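YflH protein (Bacillus subtilis, PDB 3D0W) is of unknown function but folds as a small all-helical protein of the DUF3243 family, seen as a two-chain assembly. Local coordinates at residues V54-I59 and L96-V101. Residues are numbered along the deposited sequence; the frame is centred on the assembly and turned at random.
Sequences VKSAAI and LLVKLV
Val98 pushes its forked side chain against the first turn of helix 56-65, meeting Ser56 and Ala57. Both methyls take part, but unequally. Val98 CG2 reaches farther in, lying 3.5 Å from Ser56 CB, which is tight for two carbons. The same Val98 CG2 is also 3.5 Å from the backbone N of Ala57; it therefore sits over the Ser56-Ala57 peptide link as well as against a side chain. Val98 CG1 has its nearest approach at Ser56 CB, 3.8 Å away. With CG1 placed anti to the backbone N of Val98 (chi1 166°), CG2 falls beside that N, and both methyls of the fork face Ser56 CB from one side. Ser56 offers this methylene as an apolar surface: its CB points at helix 87-101, while OG, anti to the carbonyl carbon (chi1 -57°), turns off the valine. The methyl of Ala57 comes alongside rather than head-on, with CB 4.2 Å from Val98 CG2. With only small side chains on this turn, the CA atoms of Ala57 and Val98 are 6.1 Å apart.

The contact is thus a small van der Waals patch of 106 Å², near the surface, in which one valine packs on a helix start that follows the N-cap residue Lys55. Leu60, one turn farther along helix 56-65, extends the same packing to Val98 and Leu97. Helix 23-48 borders both segments, touching Ser56 through Val40 and Lys44 and, on helix 87-101, Leu97 and Val101 through Leu36. Elsewhere on helix 87-101, Leu97 and Leu100 pack on Leu81 of the second subunit, so this helix joins the intrachain packing to the dimer interface.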
ATOM      1  N   VAL A  54      15.624   4.726 -17.845  1.00 31.51           N
ATOM      2  CA  VAL A  54      14.567   5.228 -16.983  1.00 29.83           C
ATOM      3  C   VAL A  54      14.381   4.287 -15.800  1.00 28.35           C
ATOM      4  O   VAL A  54      14.307   3.070 -15.970  1.00 29.35           O
ATOM      5  CB  VAL A  54      13.238   5.343 -17.761  1.00 30.03           C
ATOM      6  CG1 VAL A  54      12.184   6.045 -16.907  1.00 31.53           C
ATOM      7  CG2 VAL A  54      13.464   6.097 -19.062  1.00 31.57           C
ATOM      8  N   LYS A  55      14.317   4.854 -14.602  1.00 27.35           N
ATOM      9  CA  LYS A  55      14.134   4.060 -13.393  1.00 27.80           C
ATOM     10  C   LYS A  55      12.686   3.626 -13.211  1.00 24.45           C
ATOM     11  O   LYS A  55      11.755   4.371 -13.517  1.00 25.70           O
ATOM     12  CB  LYS A  55      14.594   4.843 -12.162  1.00 29.28           C
ATOM     13  CG  LYS A  55      16.082   4.693 -11.859  1.00 34.17           C
ATOM     14  CD  LYS A  55      16.436   5.375 -10.549  1.00 38.83           C
ATOM     15  CE  LYS A  55      17.778   4.904  -9.997  1.00 39.84           C
ATOM     16  NZ  LYS A  55      18.925   5.229 -10.893  1.00 42.27           N
ATOM     17  N   SER A  56      12.505   2.408 -12.718  1.00 22.78           N
ATOM     18  CA  SER A  56      11.176   1.864 -12.479  1.00 22.77           C
ATOM     19  C   SER A  56      10.386   2.726 -11.496  1.00 20.67           C
ATOM     20  O   SER A  56       9.183   2.929 -11.670  1.00 19.42           O
ATOM     21  CB  SER A  56      11.285   0.443 -11.931  1.00 22.31           C
ATOM     22  OG  SER A  56      12.016  -0.384 -12.822  1.00 27.53           O
ATOM     23  N   ALA A  57      11.065   3.233 -10.467  1.00 21.12           N
ATOM     24  CA  ALA A  57      10.400   4.055  -9.460  1.00 21.80           C
ATOM     25  C   ALA A  57       9.872   5.353 -10.064  1.00 19.50           C
ATOM     26  O   ALA A  57       8.823   5.847  -9.661  1.00 19.28           O
ATOM     27  CB  ALA A  57      11.350   4.356  -8.299  1.00 23.10           C
ATOM     28  N   ALA A  58      10.594   5.896 -11.039  1.00 19.31           N
ATOM     29  CA  ALA A  58      10.164   7.130 -11.692  1.00 21.23           C
ATOM     30  C   ALA A  58       8.901   6.850 -12.499  1.00 21.58           C
ATOM     31  O   ALA A  58       7.947   7.626 -12.475  1.00 20.07           O
ATOM     32  CB  ALA A  58      11.270   7.662 -12.605  1.00 21.86           C
ATOM     33  N   ILE A  59       8.895   5.720 -13.202  1.00 23.61           N
ATOM     34  CA  ILE A  59       7.746   5.337 -14.009  1.00 22.81           C
ATOM     35  C   ILE A  59       6.511   5.070 -13.147  1.00 21.96           C
ATOM     36  O   ILE A  59       5.415   5.539 -13.463  1.00 22.18           O
ATOM     37  CB  ILE A  59       8.069   4.098 -14.862  1.00 26.74           C
ATOM     38  CG1 ILE A  59       9.179   4.444 -15.865  1.00 26.06           C
ATOM     39  CG2 ILE A  59       6.821   3.629 -15.594  1.00 26.47           C
ATOM     40  CD1 ILE A  59       9.837   3.219 -16.512  1.00 25.21           C
ATOM     41  N   LEU A  96       9.370   0.956  -2.967  1.00 16.80           N
ATOM     42  CA  LEU A  96       8.855  -0.276  -2.373  1.00 17.88           C
ATOM     43  C   LEU A  96       7.981  -1.022  -3.378  1.00 18.85           C
ATOM     44  O   LEU A  96       8.020  -2.255  -3.467  1.00 16.39           O
ATOM     45  CB  LEU A  96       8.049   0.039  -1.103  1.00 18.35           C
ATOM     46  CG  LEU A  96       7.701  -1.145  -0.198  1.00 17.85           C
ATOM     47  CD1 LEU A  96       8.995  -1.816   0.270  1.00 18.67           C
ATOM     48  CD2 LEU A  96       6.883  -0.682   0.997  1.00 21.22           C
ATOM     49  N   LEU A  97       7.193  -0.266  -4.134  1.00 19.12           N
ATOM     50  CA  LEU A  97       6.318  -0.843  -5.143  1.00 19.99           C
ATOM     51  C   LEU A  97       7.130  -1.530  -6.245  1.00 20.90           C
ATOM     52  O   LEU A  97       6.678  -2.512  -6.828  1.00 21.14           O
ATOM     53  CB  LEU A  97       5.428   0.240  -5.762  1.00 23.08           C
ATOM     54  CG  LEU A  97       4.191  -0.293  -6.490  1.00 26.55           C
ATOM     55  CD1 LEU A  97       3.222  -0.843  -5.457  1.00 24.13           C
ATOM     56  CD2 LEU A  97       3.520   0.819  -7.305  1.00 28.06           C
ATOM     57  N   VAL A  98       8.313  -1.004  -6.554  1.00 19.72           N
ATOM     58  CA  VAL A  98       9.151  -1.624  -7.576  1.00 21.35           C
ATOM     59  C   VAL A  98       9.616  -2.993  -7.063  1.00 21.30           C
ATOM     60  O   VAL A  98       9.663  -3.966  -7.817  1.00 19.82           O
ATOM     61  CB  VAL A  98      10.382  -0.745  -7.921  1.00 21.17           C
ATOM     62  CG1 VAL A  98      11.414  -1.555  -8.724  1.00 22.52           C
ATOM     63  CG2 VAL A  98       9.936   0.464  -8.736  1.00 21.19           C
ATOM     64  N   LYS A  99       9.959  -3.057  -5.778  1.00 21.72           N
ATOM     65  CA  LYS A  99      10.392  -4.309  -5.166  1.00 23.41           C
ATOM     66  C   LYS A  99       9.224  -5.302  -5.172  1.00 22.37           C
ATOM     67  O   LYS A  99       9.417  -6.504  -5.355  1.00 23.88           O
ATOM     68  CB  LYS A  99      10.874  -4.052  -3.724  1.00 24.23           C
ATOM     69  CG  LYS A  99      12.185  -3.250  -3.634  1.00 25.60           C
ATOM     70  CD  LYS A  99      12.450  -2.695  -2.218  1.00 25.11           C
ATOM     71  CE  LYS A  99      12.754  -3.793  -1.207  1.00 31.44           C
ATOM     72  NZ  LYS A  99      13.117  -3.279   0.170  1.00 26.85           N
ATOM     73  N   LEU A 100       8.010  -4.797  -4.968  1.00 22.42           N
ATOM     74  CA  LEU A 100       6.832  -5.651  -4.968  1.00 25.40           C
ATOM     75  C   LEU A 100       6.595  -6.202  -6.374  1.00 27.96           C
ATOM     76  O   LEU A 100       6.327  -7.394  -6.548  1.00 26.67           O
ATOM     77  CB  LEU A 100       5.612  -4.870  -4.466  1.00 24.64           C
ATOM     78  CG  LEU A 100       4.212  -5.479  -4.570  1.00 27.23           C
ATOM     79  CD1 LEU A 100       3.312  -4.841  -3.535  1.00 28.37           C
ATOM     80  CD2 LEU A 100       3.644  -5.277  -5.978  1.00 28.39           C
ATOM     81  N   VAL A 101       6.719  -5.343  -7.378  1.00 27.84           N
ATOM     82  CA  VAL A 101       6.526  -5.782  -8.755  1.00 33.26           C
ATOM     83  C   VAL A 101       7.546  -6.858  -9.154  1.00 36.00           C
ATOM     84  O   VAL A 101       7.185  -7.869  -9.765  1.00 37.32           O
ATOM     85  CB  VAL A 101       6.617  -4.592  -9.733  1.00 32.28           C
ATOM     86  CG1 VAL A 101       6.714  -5.092 -11.170  1.00 34.38           C
ATOM     87  CG2 VAL A 101       5.386  -3.712  -9.572  1.00 33.36           C
TER